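Local atomic coordinates of abietadiene synthase, chloroplastic (Abies grandis, PDB entry 3S9V), a protein that is a chloroplastic plant terpene synthase, a predominantly alpha-helical protein that carries the metal-binding domain of the terpene synthase family. Residues V535-D538 with D539-D542; G545-D548 with D549-L552. All coordinates share one frame; numbering follows the deposited sequence.

Interaction 1: V535-D538 with D539-D542; sequences VILD and DLYD
The carboxylate of D539 lies alongside the side chain of V535, one helical turn earlier, both pointing the same way, with OD2 3.9 Å from V535 CG1. CG of D539 stands opposite its own carbonyl carbon and beside its backbone N (chi1 -66°), a rotation that leans the acid back along the helix. OD2 thereby comes within 3.2 Å of V535 O, two acceptors side by side rather than a hydrogen-bonded pair; OD2 is instead hydrogen-bonded to OG1 of T500 in a neighbouring loop. On the buried side L537 and L540 meet obliquely through one methyl each, CD2 to CD2 at 4.2 Å, and both also pack on F553 and C575. The oxygen of L537 is engaged twice by Y541: its backbone N donates at 2.8 Å in an almost straight bond (178°), while ring atom CD1 brings the edge of the aromatic ring, near its plane, to 3.3 Å from the same O. At the far end of the ring the hydroxyl is hydrogen-bonded to T554, so the tyrosine is held at both ends. D542 is the first residue to leave helical backbone angles, and its N makes only a weak, bent bond to D538 O (3.0 Å, 129°). D538 and D542, a turn apart, bring their OD2 atoms to 5.7 Å, and E695 lies close to D542. Three aspartates in the order D538, D539, D542 at the C-terminal end of a helix, interrupted by L540 and Y541, form the aspartate-rich DDXXD motif characteristic of the metal-binding site of class I terpene synthases.

Interaction 2: G545-D548 with D549-L552; sequences GSLD and DLKL
The flat carboxylate of D549 has S546 OG directly over one face, 2.9 Å from D549 CG. D548 C, 4.0 Å from D549 OD1, lies obliquely above the same face. The serine hydroxyl reaches this place because it sits between its own backbone N and carbonyl carbon (chi1 88°). From there OG accepts a hydrogen bond from D549 N at 2.9 Å (148°), which makes S546 the N-cap of helix 547-559. The S-x-x-D spacing recalls a capping box, but the reciprocal half is missing, since S546 N lies 4.7 Å from D549 OD2. An acidic group in this first turn would probably be favoured by the helix dipole. S546 O serves the next amide, receiving L550 N at 3.2 Å in a fairly straight bond (162°), with only a weak share for D549 N; L550 CG rests 3.5 Å from that oxygen too. One turn of leucines lines the inner side: L547 CD2 meets L550 CD1 at 4.2 Å, and both side chains lie on A617 of helix 599-621, while D549 touches P569 in a loop.

Interaction 1 comes first along the chain, at the C-terminal end of helix 521-541, and interaction 2 follows a short connection later, at the start of helix 547-559. Their centres are 12 Å apart, both within the metal-binding domain and far from the centre of the elongated chain. They touch by packing: Y541 OH lies 3.6 Å from L550 O, and L540 O lies 3.9 Å from L550 CD2. Both also border helix 599-621, so one helix underlies the end of the first helix and the start of the second. The pair thus brackets the turn that follows the aspartate-rich segment: interaction 1 is partly buried, interaction 2 a surface contact.

Interaction 1: V535-D538 with D539-D542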
loop_
_atom_site.group_PDB
_atom_site.type_symbol
_atom_site.label_atom_id
_atom_site.label_comp_id
_atom_site.label_asym_id
_atom_site.label_seq_id
_atom_site.Cartn_x
_atom_site.Cartn_y
_atom_site.Cartn_z
ATOM N N VAL A 535 -12.375 -23.399 -19.475
ATOM C CA VAL A 535 -13.540 -22.661 -19.963
ATOM C C VAL A 535 -14.244 -23.460 -21.052
ATOM O O VAL A 535 -15.468 -23.601 -21.035
ATOM C CB VAL A 535 -13.140 -21.282 -20.536
ATOM C CG1 VAL A 535 -14.277 -20.703 -21.379
ATOM C CG2 VAL A 535 -12.806 -20.337 -19.399
ATOM N N ILE A 536 -13.457 -23.980 -21.990
ATOM C CA ILE A 536 -13.963 -24.778 -23.104
ATOM C C ILE A 536 -14.667 -26.045 -22.613
ATOM O O ILE A 536 -15.785 -26.354 -23.043
ATOM C CB ILE A 536 -12.803 -25.187 -24.063
ATOM C CG1 ILE A 536 -12.263 -23.954 -24.798
ATOM C CG2 ILE A 536 -13.278 -26.225 -25.062
ATOM C CD1 ILE A 536 -11.027 -24.249 -25.636
ATOM N N LEU A 537 -14.010 -26.781 -21.719
ATOM C CA LEU A 537 -14.584 -28.010 -21.187
ATOM C C LEU A 537 -15.778 -27.706 -20.289
ATOM O O LEU A 537 -16.723 -28.494 -20.206
ATOM C CB LEU A 537 -13.521 -28.809 -20.424
ATOM C CG LEU A 537 -12.351 -29.286 -21.296
ATOM C CD1 LEU A 537 -11.422 -30.180 -20.487
ATOM C CD2 LEU A 537 -12.885 -30.046 -22.487
ATOM N N ASP A 538 -15.741 -26.556 -19.629
ATOM C CA ASP A 538 -16.843 -26.159 -18.766
ATOM C C ASP A 538 -18.090 -26.003 -19.634
ATOM O O ASP A 538 -19.177 -26.444 -19.255
ATOM C CB ASP A 538 -16.537 -24.828 -18.080
ATOM C CG ASP A 538 -17.530 -24.496 -16.993
ATOM O OD1 ASP A 538 -17.498 -23.357 -16.483
ATOM O OD2 ASP A 538 -18.340 -25.378 -16.641
ATOM N N ASP A 539 -17.933 -25.368 -20.795
ATOM C CA ASP A 539 -19.062 -25.176 -21.702
ATOM C C ASP A 539 -19.488 -26.523 -22.290
ATOM O O ASP A 539 -20.680 -26.799 -22.442
ATOM C CB ASP A 539 -18.703 -24.211 -22.842
ATOM C CG ASP A 539 -18.434 -22.790 -22.357
ATOM O OD1 ASP A 539 -19.096 -22.342 -21.392
ATOM O OD2 ASP A 539 -17.569 -22.111 -22.957
ATOM N N LEU A 540 -18.506 -27.358 -22.615
ATOM C CA LEU A 540 -18.784 -28.671 -23.177
ATOM C C LEU A 540 -19.645 -29.500 -22.221
ATOM O O LEU A 540 -20.713 -29.971 -22.598
ATOM C CB LEU A 540 -17.478 -29.414 -23.463
ATOM C CG LEU A 540 -17.660 -30.697 -24.275
ATOM C CD1 LEU A 540 -18.167 -30.327 -25.677
ATOM C CD2 LEU A 540 -16.347 -31.461 -24.362
ATOM N N TYR A 541 -19.177 -29.676 -20.986
ATOM C CA TYR A 541 -19.919 -30.450 -19.996
ATOM C C TYR A 541 -21.224 -29.790 -19.585
ATOM O O TYR A 541 -22.117 -30.453 -19.079
ATOM C CB TYR A 541 -19.074 -30.700 -18.743
ATOM C CG TYR A 541 -18.070 -31.813 -18.898
ATOM C CD1 TYR A 541 -17.015 -31.708 -19.806
ATOM C CD2 TYR A 541 -18.201 -32.997 -18.178
ATOM C CE1 TYR A 541 -16.123 -32.762 -19.998
ATOM C CE2 TYR A 541 -17.313 -34.057 -18.363
ATOM C CZ TYR A 541 -16.282 -33.935 -19.278
ATOM O OH TYR A 541 -15.433 -34.996 -19.500
ATOM N N ASP A 542 -21.338 -28.487 -19.796
ATOM C CA ASP A 542 -22.561 -27.784 -19.424
ATOM C C ASP A 542 -23.429 -27.523 -20.652
ATOM O O ASP A 542 -24.446 -26.836 -20.568
ATOM C CB ASP A 542 -22.220 -26.459 -18.729
ATOM C CG ASP A 542 -23.453 -25.716 -18.250
ATOM O OD1 ASP A 542 -24.288 -26.338 -17.560
ATOM O OD2 ASP A 542 -23.587 -24.512 -18.558
#

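Interaction 2: G545-D548 with D549-L552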
loop_
_atom_site.group_PDB
_atom_site.type_symbol
_atom_site.label_atom_id
_atom_site.label_comp_id
_atom_site.label_asym_id
_atom_site.label_seq_id
_atom_site.Cartn_x
_atom_site.Cartn_y
_atom_site.Cartn_z
ATOM N N GLY A 545 -25.757 -31.531 -23.381
ATOM C CA GLY A 545 -25.840 -32.550 -24.409
ATOM C C GLY A 545 -26.158 -33.875 -23.744
ATOM O O GLY A 545 -27.024 -33.931 -22.870
ATOM N N SER A 546 -25.472 -34.942 -24.138
ATOM C CA SER A 546 -25.728 -36.237 -23.524
ATOM C C SER A 546 -24.589 -36.604 -22.583
ATOM O O SER A 546 -23.423 -36.315 -22.863
ATOM C CB SER A 546 -25.882 -37.326 -24.585
ATOM O OG SER A 546 -24.634 -37.902 -24.919
ATOM N N LEU A 547 -24.945 -37.232 -21.464
ATOM C CA LEU A 547 -23.973 -37.665 -20.469
ATOM C C LEU A 547 -23.139 -38.817 -21.022
ATOM O O LEU A 547 -21.959 -38.959 -20.697
ATOM C CB LEU A 547 -24.693 -38.112 -19.202
ATOM C CG LEU A 547 -25.400 -37.001 -18.425
ATOM C CD1 LEU A 547 -26.361 -37.603 -17.411
ATOM C CD2 LEU A 547 -24.356 -36.131 -17.737
ATOM N N ASP A 548 -23.763 -39.637 -21.860
ATOM C CA ASP A 548 -23.073 -40.767 -22.462
ATOM C C ASP A 548 -21.906 -40.255 -23.307
ATOM O O ASP A 548 -20.833 -40.859 -23.329
ATOM C CB ASP A 548 -24.050 -41.572 -23.324
ATOM C CG ASP A 548 -25.053 -42.366 -22.492
ATOM O OD1 ASP A 548 -26.208 -42.541 -22.944
ATOM O OD2 ASP A 548 -24.680 -42.829 -21.391
ATOM N N ASP A 549 -22.125 -39.135 -23.993
ATOM C CA ASP A 549 -21.092 -38.528 -24.826
ATOM C C ASP A 549 -19.952 -37.968 -23.968
ATOM O O ASP A 549 -18.768 -38.181 -24.269
ATOM C CB ASP A 549 -21.686 -37.406 -25.689
ATOM C CG ASP A 549 -22.457 -37.932 -26.892
ATOM O OD1 ASP A 549 -22.385 -39.151 -27.169
ATOM O OD2 ASP A 549 -23.126 -37.120 -27.571
ATOM N N LEU A 550 -20.314 -37.246 -22.910
ATOM C CA LEU A 550 -19.327 -36.663 -22.006
ATOM C C LEU A 550 -18.433 -37.761 -21.449
ATOM O O LEU A 550 -17.234 -37.554 -21.228
ATOM C CB LEU A 550 -20.021 -35.928 -20.849
ATOM C CG LEU A 550 -20.835 -34.691 -21.236
ATOM C CD1 LEU A 550 -21.417 -34.050 -19.987
ATOM C CD2 LEU A 550 -19.948 -33.703 -21.967
ATOM N N LYS A 551 -19.024 -38.930 -21.225
ATOM C CA LYS A 551 -18.286 -40.062 -20.695
ATOM C C LYS A 551 -17.145 -40.500 -21.623
ATOM O O LYS A 551 -16.142 -41.054 -21.166
ATOM C CB LYS A 551 -19.228 -41.234 -20.447
ATOM C CG LYS A 551 -18.554 -42.376 -19.726
ATOM C CD LYS A 551 -19.425 -43.611 -19.664
ATOM C CE LYS A 551 -18.621 -44.779 -19.119
ATOM N NZ LYS A 551 -17.364 -44.981 -19.903
ATOM N N LEU A 552 -17.297 -40.256 -22.921
ATOM C CA LEU A 552 -16.252 -40.616 -23.868
ATOM C C LEU A 552 -15.060 -39.698 -23.635
ATOM O O LEU A 552 -13.912 -40.138 -23.682
ATOM C CB LEU A 552 -16.739 -40.456 -25.310
ATOM C CG LEU A 552 -17.943 -41.286 -25.758
ATOM C CD1 LEU A 552 -18.357 -40.832 -27.151
ATOM C CD2 LEU A 552 -17.603 -42.770 -25.749
#